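Local coordinates for protein prokaryotic transcription elongation factor GreA/GreB (Nitrosomonas europaea, PDB 2PN0) that probably binds RNA polymerase and acts in transcription elongation, at residues 101-113 against 117-129. Sequence-based numbering, arbitrary orientation.
Sequences LLGLAQGDEIEWP and GGVLRVRIVEVTY
E109 and R123 lie side by side across the two strands, carboxylate and guanidinium nearly coplanar. R123 grips a single oxygen side-on: its NE reaches the anti lone pair of E109 OE2 at 2.9 Å, and its NH2 meets the same atom. The other oxygen, E109 OE1, takes a longer bond, 3.3 Å, from R121 NH2. Here the groups stand almost perpendicular, 85° apart, and E109 CB rests over one face of the R121 guanidinium. R121, its CG anti to the backbone N (chi1 -174°) and its chain extended to NE, spans from E109 to E111, where NH1 comes from above the carboxylate plane to OE1 at 3.0 Å. A glutamine in place of E109 would probably weaken this ladder, leaving R123 without its charge partner and R121 held chiefly by E111. On the opposite face, I110, W112, L120 and V122 form an apolar layer. The indole and L120 run alongside each other, with L120 CD2 3.7 Å from W112 NE1, while V122 CG2 approaches CZ3 at 3.8 Å, its side chain roughly at right angles to W112. P96 of the second subunit also packs on W112. Paired backbone bonds join I110 to V122 and W112 to L120. Beyond them, the loop before strand 109-113 wraps round I124, whose CD1 touches L104 CB at 4.0 Å, and Q106 NE2 bonds V125 O from above the carbonyl plane. The whole is a two-faced antiparallel beta hairpin, salt-bridged on one side and apolar on the other, whose strand 119-128 also pairs with strand 62-67 in the GreA/GreB C-terminal, FKBP-like domain.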
loop_
_atom_site.group_PDB
_atom_site.type_symbol
_atom_site.label_atom_id
_atom_site.label_comp_id
_atom_site.label_asym_id
_atom_site.label_seq_id
_atom_site.Cartn_x
_atom_site.Cartn_y
_atom_site.Cartn_z
ATOM N N LEU A 101 -7.141 3.528 5.214
ATOM C CA LEU A 101 -8.515 2.991 5.076
ATOM C C LEU A 101 -9.324 3.134 6.363
ATOM O O LEU A 101 -10.538 3.291 6.308
ATOM C CB LEU A 101 -8.527 1.499 4.650
ATOM C CG LEU A 101 -8.129 1.182 3.216
ATOM C CD1 LEU A 101 -8.114 -0.369 2.995
ATOM C CD2 LEU A 101 -9.076 1.863 2.181
ATOM N N LEU A 102 -8.648 3.045 7.505
ATOM C CA LEU A 102 -9.322 3.044 8.807
ATOM C C LEU A 102 -10.090 4.339 8.903
ATOM O O LEU A 102 -9.560 5.410 8.640
ATOM C CB LEU A 102 -8.283 2.982 9.922
ATOM C CG LEU A 102 -8.867 2.898 11.333
ATOM C CD1 LEU A 102 -9.601 1.542 11.496
ATOM C CD2 LEU A 102 -7.720 3.127 12.345
ATOM N N GLY A 103 -11.354 4.235 9.247
ATOM C CA GLY A 103 -12.147 5.439 9.480
ATOM C C GLY A 103 -12.837 6.005 8.247
ATOM O O GLY A 103 -13.730 6.883 8.371
ATOM N N LEU A 104 -12.478 5.516 7.063
ATOM C CA LEU A 104 -13.183 5.930 5.846
ATOM C C LEU A 104 -14.613 5.337 5.880
ATOM O O LEU A 104 -14.941 4.491 6.752
ATOM C CB LEU A 104 -12.448 5.451 4.599
ATOM C CG LEU A 104 -11.097 6.126 4.396
ATOM C CD1 LEU A 104 -10.631 5.677 2.978
ATOM C CD2 LEU A 104 -11.213 7.616 4.508
ATOM N N ALA A 105 -15.471 5.794 4.970
ATOM C CA ALA A 105 -16.853 5.292 4.931
ATOM C C ALA A 105 -17.300 4.907 3.510
ATOM O O ALA A 105 -16.712 5.375 2.537
ATOM C CB ALA A 105 -17.788 6.324 5.504
ATOM N N GLN A 106 -18.329 4.057 3.416
ATOM C CA GLN A 106 -18.956 3.703 2.145
ATOM C C GLN A 106 -19.229 4.980 1.345
ATOM O O GLN A 106 -19.701 5.991 1.901
ATOM C CB GLN A 106 -20.274 2.928 2.396
ATOM C CG GLN A 106 -20.888 2.227 1.157
ATOM C CD GLN A 106 -21.710 3.177 0.264
ATOM O OE1 GLN A 106 -22.104 4.262 0.706
ATOM N NE2 GLN A 106 -21.939 2.791 -0.991
ATOM N N GLY A 107 -18.901 4.946 0.053
ATOM C CA GLY A 107 -19.073 6.099 -0.805
ATOM C C GLY A 107 -17.811 6.935 -0.988
ATOM O O GLY A 107 -17.729 7.692 -1.974
ATOM N N ASP A 108 -16.845 6.804 -0.055
ATOM C CA ASP A 108 -15.619 7.594 -0.087
ATOM C C ASP A 108 -14.769 7.144 -1.259
ATOM O O ASP A 108 -14.802 5.965 -1.653
ATOM C CB ASP A 108 -14.794 7.459 1.197
ATOM C CG ASP A 108 -15.338 8.282 2.330
ATOM O OD1 ASP A 108 -16.282 9.083 2.092
ATOM O OD2 ASP A 108 -14.843 8.099 3.473
ATOM N N GLU A 109 -14.055 8.085 -1.852
ATOM C CA GLU A 109 -13.141 7.741 -2.953
ATOM C C GLU A 109 -11.675 7.951 -2.551
ATOM O O GLU A 109 -11.333 8.910 -1.839
ATOM C CB GLU A 109 -13.524 8.549 -4.218
ATOM C CG GLU A 109 -14.883 8.057 -4.782
ATOM C CD GLU A 109 -15.460 8.890 -5.946
ATOM O OE1 GLU A 109 -14.963 9.996 -6.252
ATOM O OE2 GLU A 109 -16.417 8.366 -6.564
ATOM N N ILE A 110 -10.806 7.044 -2.986
ATOM C CA ILE A 110 -9.375 7.250 -2.750
ATOM C C ILE A 110 -8.696 6.793 -4.008
ATOM O O ILE A 110 -9.336 6.201 -4.892
ATOM C CB ILE A 110 -8.819 6.474 -1.510
ATOM C CG1 ILE A 110 -9.168 4.995 -1.573
ATOM C CG2 ILE A 110 -9.295 7.139 -0.197
ATOM C CD1 ILE A 110 -8.475 4.211 -0.355
ATOM N N GLU A 111 -7.408 7.059 -4.095
ATOM C CA GLU A 111 -6.674 6.670 -5.279
ATOM C C GLU A 111 -5.234 6.296 -4.910
ATOM O O GLU A 111 -4.685 6.753 -3.882
ATOM C CB GLU A 111 -6.731 7.789 -6.350
ATOM C CG GLU A 111 -5.997 9.034 -5.964
ATOM C CD GLU A 111 -6.242 10.186 -6.938
ATOM O OE1 GLU A 111 -7.322 10.266 -7.605
ATOM O OE2 GLU A 111 -5.337 11.013 -6.986
ATOM N N TRP A 112 -4.624 5.464 -5.738
ATOM C CA TRP A 112 -3.238 5.115 -5.501
ATOM C C TRP A 112 -2.580 4.831 -6.830
ATOM O O TRP A 112 -3.268 4.779 -7.875
ATOM C CB TRP A 112 -3.096 3.994 -4.475
ATOM C CG TRP A 112 -3.701 2.655 -4.826
ATOM C CD1 TRP A 112 -3.164 1.692 -5.679
ATOM C CD2 TRP A 112 -4.932 2.109 -4.327
ATOM N NE1 TRP A 112 -4.015 0.583 -5.715
ATOM C CE2 TRP A 112 -5.079 0.812 -4.884
ATOM C CE3 TRP A 112 -5.912 2.577 -3.429
ATOM C CZ2 TRP A 112 -6.198 -0.036 -4.593
ATOM C CZ3 TRP A 112 -7.040 1.709 -3.118
ATOM C CH2 TRP A 112 -7.141 0.432 -3.690
ATOM N N PRO A 113 -1.248 4.693 -6.823
ATOM C CA PRO A 113 -0.593 4.597 -8.131
ATOM C C PRO A 113 -0.958 3.383 -9.030
ATOM O O PRO A 113 -1.150 2.261 -8.530
ATOM C CB PRO A 113 0.899 4.532 -7.769
ATOM C CG PRO A 113 0.972 5.202 -6.436
ATOM C CD PRO A 113 -0.269 4.701 -5.715
ATOM N N GLY A 117 2.338 4.121 -14.443
ATOM C CA GLY A 117 1.996 5.534 -14.398
ATOM C C GLY A 117 0.495 5.716 -14.414
ATOM O O GLY A 117 -0.258 4.862 -14.917
ATOM N N GLY A 118 0.059 6.823 -13.831
ATOM C CA GLY A 118 -1.379 7.116 -13.702
ATOM C C GLY A 118 -1.868 6.812 -12.293
ATOM O O GLY A 118 -1.064 6.407 -11.402
ATOM N N VAL A 119 -3.162 7.007 -12.079
ATOM C CA VAL A 119 -3.739 6.686 -10.795
ATOM C C VAL A 119 -4.903 5.744 -10.971
ATOM O O VAL A 119 -5.638 5.809 -11.989
ATOM C CB VAL A 119 -4.201 7.912 -9.985
ATOM C CG1 VAL A 119 -3.007 8.775 -9.610
ATOM C CG2 VAL A 119 -5.207 8.722 -10.775
ATOM N N LEU A 120 -5.033 4.851 -10.005
ATOM C CA LEU A 120 -6.201 4.010 -9.891
ATOM C C LEU A 120 -7.102 4.735 -8.915
ATOM O O LEU A 120 -6.777 4.865 -7.727
ATOM C CB LEU A 120 -5.822 2.651 -9.319
ATOM C CG LEU A 120 -7.031 1.739 -9.107
ATOM C CD1 LEU A 120 -7.675 1.406 -10.481
ATOM C CD2 LEU A 120 -6.601 0.505 -8.404
ATOM N N ARG A 121 -8.242 5.213 -9.400
ATOM C CA ARG A 121 -9.199 5.873 -8.514
ATOM C C ARG A 121 -10.430 4.957 -8.252
ATOM O O ARG A 121 -11.076 4.479 -9.203
ATOM C CB ARG A 121 -9.676 7.211 -9.102
ATOM C CG ARG A 121 -10.583 7.994 -8.112
ATOM C CD ARG A 121 -10.789 9.433 -8.615
ATOM N NE ARG A 121 -11.609 10.229 -7.705
ATOM C CZ ARG A 121 -11.185 10.778 -6.561
ATOM N NH1 ARG A 121 -9.926 10.626 -6.141
ATOM N NH2 ARG A 121 -12.061 11.453 -5.802
ATOM N N VAL A 122 -10.735 4.723 -6.985
ATOM C CA VAL A 122 -11.742 3.720 -6.615
ATOM C C VAL A 122 -12.749 4.331 -5.654
ATOM O O VAL A 122 -12.428 5.284 -4.935
ATOM C CB VAL A 122 -11.120 2.463 -5.968
ATOM C CG1 VAL A 122 -10.238 1.703 -7.001
ATOM C CG2 VAL A 122 -10.266 2.814 -4.682
ATOM N N ARG A 123 -13.966 3.773 -5.653
ATOM C CA ARG A 123 -14.944 4.186 -4.675
ATOM C C ARG A 123 -15.278 3.002 -3.803
ATOM O O ARG A 123 -15.386 1.886 -4.293
ATOM C CB ARG A 123 -16.226 4.653 -5.391
ATOM C CG ARG A 123 -17.349 5.089 -4.449
ATOM C CD ARG A 123 -18.643 5.315 -5.262
ATOM N NE ARG A 123 -18.473 6.408 -6.222
ATOM C CZ ARG A 123 -19.380 6.734 -7.145
ATOM N NH1 ARG A 123 -20.508 6.020 -7.241
ATOM N NH2 ARG A 123 -19.160 7.755 -7.982
ATOM N N ILE A 124 -15.484 3.256 -2.518
ATOM C CA ILE A 124 -15.905 2.199 -1.628
ATOM C C ILE A 124 -17.377 1.927 -1.855
ATOM O O ILE A 124 -18.225 2.795 -1.605
ATOM C CB ILE A 124 -15.676 2.563 -0.143
ATOM C CG1 ILE A 124 -14.157 2.742 0.144
ATOM C CG2 ILE A 124 -16.344 1.485 0.770
ATOM C CD1 ILE A 124 -13.834 3.311 1.504
ATOM N N VAL A 125 -17.673 0.726 -2.354
ATOM C CA VAL A 125 -19.040 0.382 -2.726
ATOM C C VAL A 125 -19.807 -0.255 -1.554
ATOM O O VAL A 125 -21.052 -0.092 -1.447
ATOM C CB VAL A 125 -19.122 -0.457 -4.048
ATOM C CG1 VAL A 125 -18.588 0.336 -5.206
ATOM C CG2 VAL A 125 -18.406 -1.730 -3.941
ATOM N N GLU A 126 -19.076 -0.909 -0.655
ATOM C CA GLU A 126 -19.674 -1.634 0.486
ATOM C C GLU A 126 -18.634 -1.909 1.546
ATOM O O GLU A 126 -17.459 -2.124 1.239
ATOM C CB GLU A 126 -20.251 -2.975 0.010
ATOM C CG GLU A 126 -21.131 -3.693 1.051
ATOM C CD GLU A 126 -21.830 -4.921 0.526
ATOM O OE1 GLU A 126 -21.614 -5.323 -0.646
ATOM O OE2 GLU A 126 -22.590 -5.507 1.325
ATOM N N VAL A 127 -19.080 -1.914 2.797
ATOM C CA VAL A 127 -18.228 -2.284 3.936
ATOM C C VAL A 127 -18.933 -3.443 4.650
ATOM O O VAL A 127 -20.130 -3.378 4.859
ATOM C CB VAL A 127 -18.074 -1.082 4.870
ATOM C CG1 VAL A 127 -17.273 -1.462 6.097
ATOM C CG2 VAL A 127 -17.374 0.084 4.125
ATOM N N THR A 128 -18.205 -4.503 4.993
ATOM C CA THR A 128 -18.798 -5.660 5.652
ATOM C C THR A 128 -17.858 -6.115 6.762
ATOM O O THR A 128 -16.647 -6.084 6.610
ATOM C CB THR A 128 -19.000 -6.807 4.660
ATOM O OG1 THR A 128 -17.754 -7.078 4.011
ATOM C CG2 THR A 128 -20.042 -6.436 3.606
ATOM N N TYR A 129 -18.414 -6.516 7.898
ATOM C CA TYR A 129 -17.545 -6.884 8.981
ATOM C C TYR A 129 -17.321 -8.387 9.016
ATOM O O TYR A 129 -18.202 -9.145 8.628
ATOM C CB TYR A 129 -17.998 -6.318 10.327
ATOM C CG TYR A 129 -17.104 -6.855 11.411
ATOM C CD1 TYR A 129 -15.800 -6.359 11.575
ATOM C CD2 TYR A 129 -17.525 -7.920 12.228
ATOM C CE1 TYR A 129 -14.960 -6.880 12.546
ATOM C CE2 TYR A 129 -16.692 -8.449 13.198
ATOM C CZ TYR A 129 -15.415 -7.925 13.356
ATOM O OH TYR A 129 -14.581 -8.447 14.320
#